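Local coordinates for VWFA domain-containing protein (Alicyclobacillus acidocaldarius subsp. acidocaldarius, PDB 3RAG), which is of unknown function but has a von Willebrand factor type A-like fold that binds a sodium ion in the crystal, at residues P25-A30 against Y57-S62. Sequence-based numbering, arbitrary orientation. Where two conformers were deposited one is given.
Sequences PDPVEA and YQEAHS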
loop_
_atom_site.group_PDB
_atom_site.type_symbol
_atom_site.label_atom_id
_atom_site.label_comp_id
_atom_site.label_asym_id
_atom_site.label_seq_id
_atom_site.Cartn_x
_atom_site.Cartn_y
_atom_site.Cartn_z
ATOM N N PRO A 25 7.350 1.830 -18.408
ATOM C CA PRO A 25 8.266 2.793 -17.788
ATOM C C PRO A 25 8.614 2.433 -16.340
ATOM O O PRO A 25 8.025 1.533 -15.733
ATOM C CB PRO A 25 7.513 4.130 -17.901
ATOM C CG PRO A 25 6.059 3.747 -18.042
ATOM C CD PRO A 25 6.001 2.382 -18.661
ATOM N N ASP A 26 9.611 3.127 -15.816
ATOM C CA ASP A 26 10.240 2.767 -14.533
ATOM C C ASP A 26 9.364 2.996 -13.303
ATOM O O ASP A 26 8.970 4.118 -13.003
ATOM C CB ASP A 26 11.554 3.550 -14.431
ATOM C CG ASP A 26 12.331 3.269 -13.154
ATOM O OD1 ASP A 26 11.995 2.339 -12.389
ATOM O OD2 ASP A 26 13.314 3.999 -12.935
ATOM N N PRO A 27 9.027 1.913 -12.575
ATOM C CA PRO A 27 8.150 2.068 -11.405
ATOM C C PRO A 27 8.839 2.795 -10.250
ATOM O O PRO A 27 8.159 3.272 -9.340
ATOM C CB PRO A 27 7.826 0.611 -11.002
ATOM C CG PRO A 27 9.004 -0.204 -11.548
ATOM C CD PRO A 27 9.344 0.502 -12.873
ATOM N N VAL A 28 10.173 2.849 -10.249
ATOM C CA VAL A 28 10.840 3.596 -9.191
ATOM C C VAL A 28 10.458 5.080 -9.286
ATOM O O VAL A 28 10.166 5.736 -8.286
ATOM C CB VAL A 28 12.359 3.375 -9.210
ATOM C CG1 VAL A 28 13.040 4.218 -8.098
ATOM C CG2 VAL A 28 12.637 1.887 -9.012
ATOM N N GLU A 29 10.454 5.599 -10.498
ATOM C CA GLU A 29 10.039 6.981 -10.731
ATOM C C GLU A 29 8.558 7.194 -10.406
ATOM O O GLU A 29 8.170 8.244 -9.881
ATOM C CB GLU A 29 10.323 7.348 -12.190
ATOM C CG GLU A 29 10.968 8.675 -12.366
ATOM C CD GLU A 29 12.173 8.822 -11.469
ATOM O OE1 GLU A 29 12.245 9.838 -10.743
ATOM O OE2 GLU A 29 13.035 7.913 -11.485
ATOM N N ALA A 30 7.727 6.205 -10.733
ATOM C CA ALA A 30 6.302 6.278 -10.410
ATOM C C ALA A 30 6.105 6.401 -8.907
ATOM O O ALA A 30 5.274 7.186 -8.429
ATOM C CB ALA A 30 5.548 5.040 -10.962
ATOM N N TYR A 57 14.215 -8.831 -6.931
ATOM C CA TYR A 57 13.608 -7.835 -6.057
ATOM C C TYR A 57 14.486 -6.616 -5.750
ATOM O O TYR A 57 14.206 -5.896 -4.814
ATOM C CB TYR A 57 13.092 -8.476 -4.754
ATOM C CG TYR A 57 11.984 -9.461 -5.057
ATOM C CD1 TYR A 57 10.882 -9.067 -5.803
ATOM C CD2 TYR A 57 12.067 -10.791 -4.642
ATOM C CE1 TYR A 57 9.869 -9.974 -6.140
ATOM C CE2 TYR A 57 11.056 -11.705 -4.960
ATOM C CZ TYR A 57 9.952 -11.279 -5.700
ATOM O OH TYR A 57 8.935 -12.164 -6.026
ATOM N N GLN A 58 15.545 -6.378 -6.523
ATOM C CA GLN A 58 16.254 -5.104 -6.367
ATOM C C GLN A 58 15.236 -3.996 -6.609
ATOM O O GLN A 58 15.103 -3.077 -5.803
ATOM C CB GLN A 58 17.404 -4.948 -7.376
ATOM C CG GLN A 58 18.576 -5.913 -7.209
ATOM C CD GLN A 58 19.405 -5.641 -5.947
ATOM O OE1 GLN A 58 19.197 -4.657 -5.240
ATOM N NE2 GLN A 58 20.340 -6.530 -5.666
ATOM N N GLU A 59 14.518 -4.082 -7.733
ATOM C CA GLU A 59 13.565 -3.029 -8.079
ATOM C C GLU A 59 12.543 -2.822 -6.970
ATOM O O GLU A 59 12.224 -1.695 -6.602
ATOM C CB GLU A 59 12.832 -3.366 -9.383
ATOM C CG GLU A 59 11.928 -2.221 -9.857
ATOM C CD GLU A 59 11.142 -2.627 -11.071
ATOM O OE1 GLU A 59 11.508 -2.214 -12.202
ATOM O OE2 GLU A 59 10.183 -3.405 -10.894
ATOM N N ALA A 60 12.013 -3.909 -6.426
ATOM C CA ALA A 60 11.061 -3.796 -5.301
ATOM C C ALA A 60 11.629 -2.949 -4.157
ATOM O O ALA A 60 10.939 -2.102 -3.601
ATOM C CB ALA A 60 10.655 -5.184 -4.777
ATOM N N HIS A 61 12.893 -3.188 -3.814
ATOM C CA HIS A 61 13.543 -2.411 -2.768
ATOM C C HIS A 61 13.651 -0.935 -3.160
ATOM O O HIS A 61 13.410 -0.044 -2.326
ATOM C CB HIS A 61 14.910 -3.014 -2.389
ATOM C CG HIS A 61 14.814 -4.047 -1.306
ATOM N ND1 HIS A 61 14.866 -5.404 -1.549
ATOM C CD2 HIS A 61 14.584 -3.914 0.022
ATOM C CE1 HIS A 61 14.714 -6.060 -0.410
ATOM N NE2 HIS A 61 14.536 -5.180 0.556
ATOM N N SER A 62 14.009 -0.684 -4.421
ATOM C CA SER A 62 14.128 0.695 -4.899
ATOM C C SER A 62 12.772 1.401 -4.949
ATOM O O SER A 62 12.680 2.603 -4.696
ATOM C CB SER A 62 14.785 0.731 -6.275
ATOM O OG SER A 62 16.095 0.213 -6.158
HETATM O O HOH W 1 13.227 -0.115 -12.360
#
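The carboxylate of E59 lies against the ring of P27, with E59 CD 3.3 Å from P27 CG. The two side chains cross at about a right angle. E59 reaches the ring because its CG is anti to the backbone N (chi1 -174°) and the chain stays extended beyond it. Next to P27, V28 points toward the other helix, and V28 CG2 packs on S62 CB at 3.7 Å. No direct hydrogen bond joins the segments. Instead, one water donates to both D26 OD1 and E59 OE1, 2.7 Å from each. D26 OD1 and E59 OE1 are 4.6 Å apart, and the water between them probably eases their repulsion. D26 OD1 also caps helix 27-36, accepting from V28 N at 2.9 Å from above the carboxylate plane. E59 OE1 is also hydrogen-bonded to S21 OG. With an alanine at E59, the bridging water and S21 would probably lose this partner, and the P27 ring would lose part of its cover. I63 and A66 extend the packing on V28. Helices 27-36 and 58-66 follow successive parallel strands, 10-17 and 40-46, and their N-terminal parts meet here, as in the alternating strand-helix architecture of the von Willebrand factor A fold.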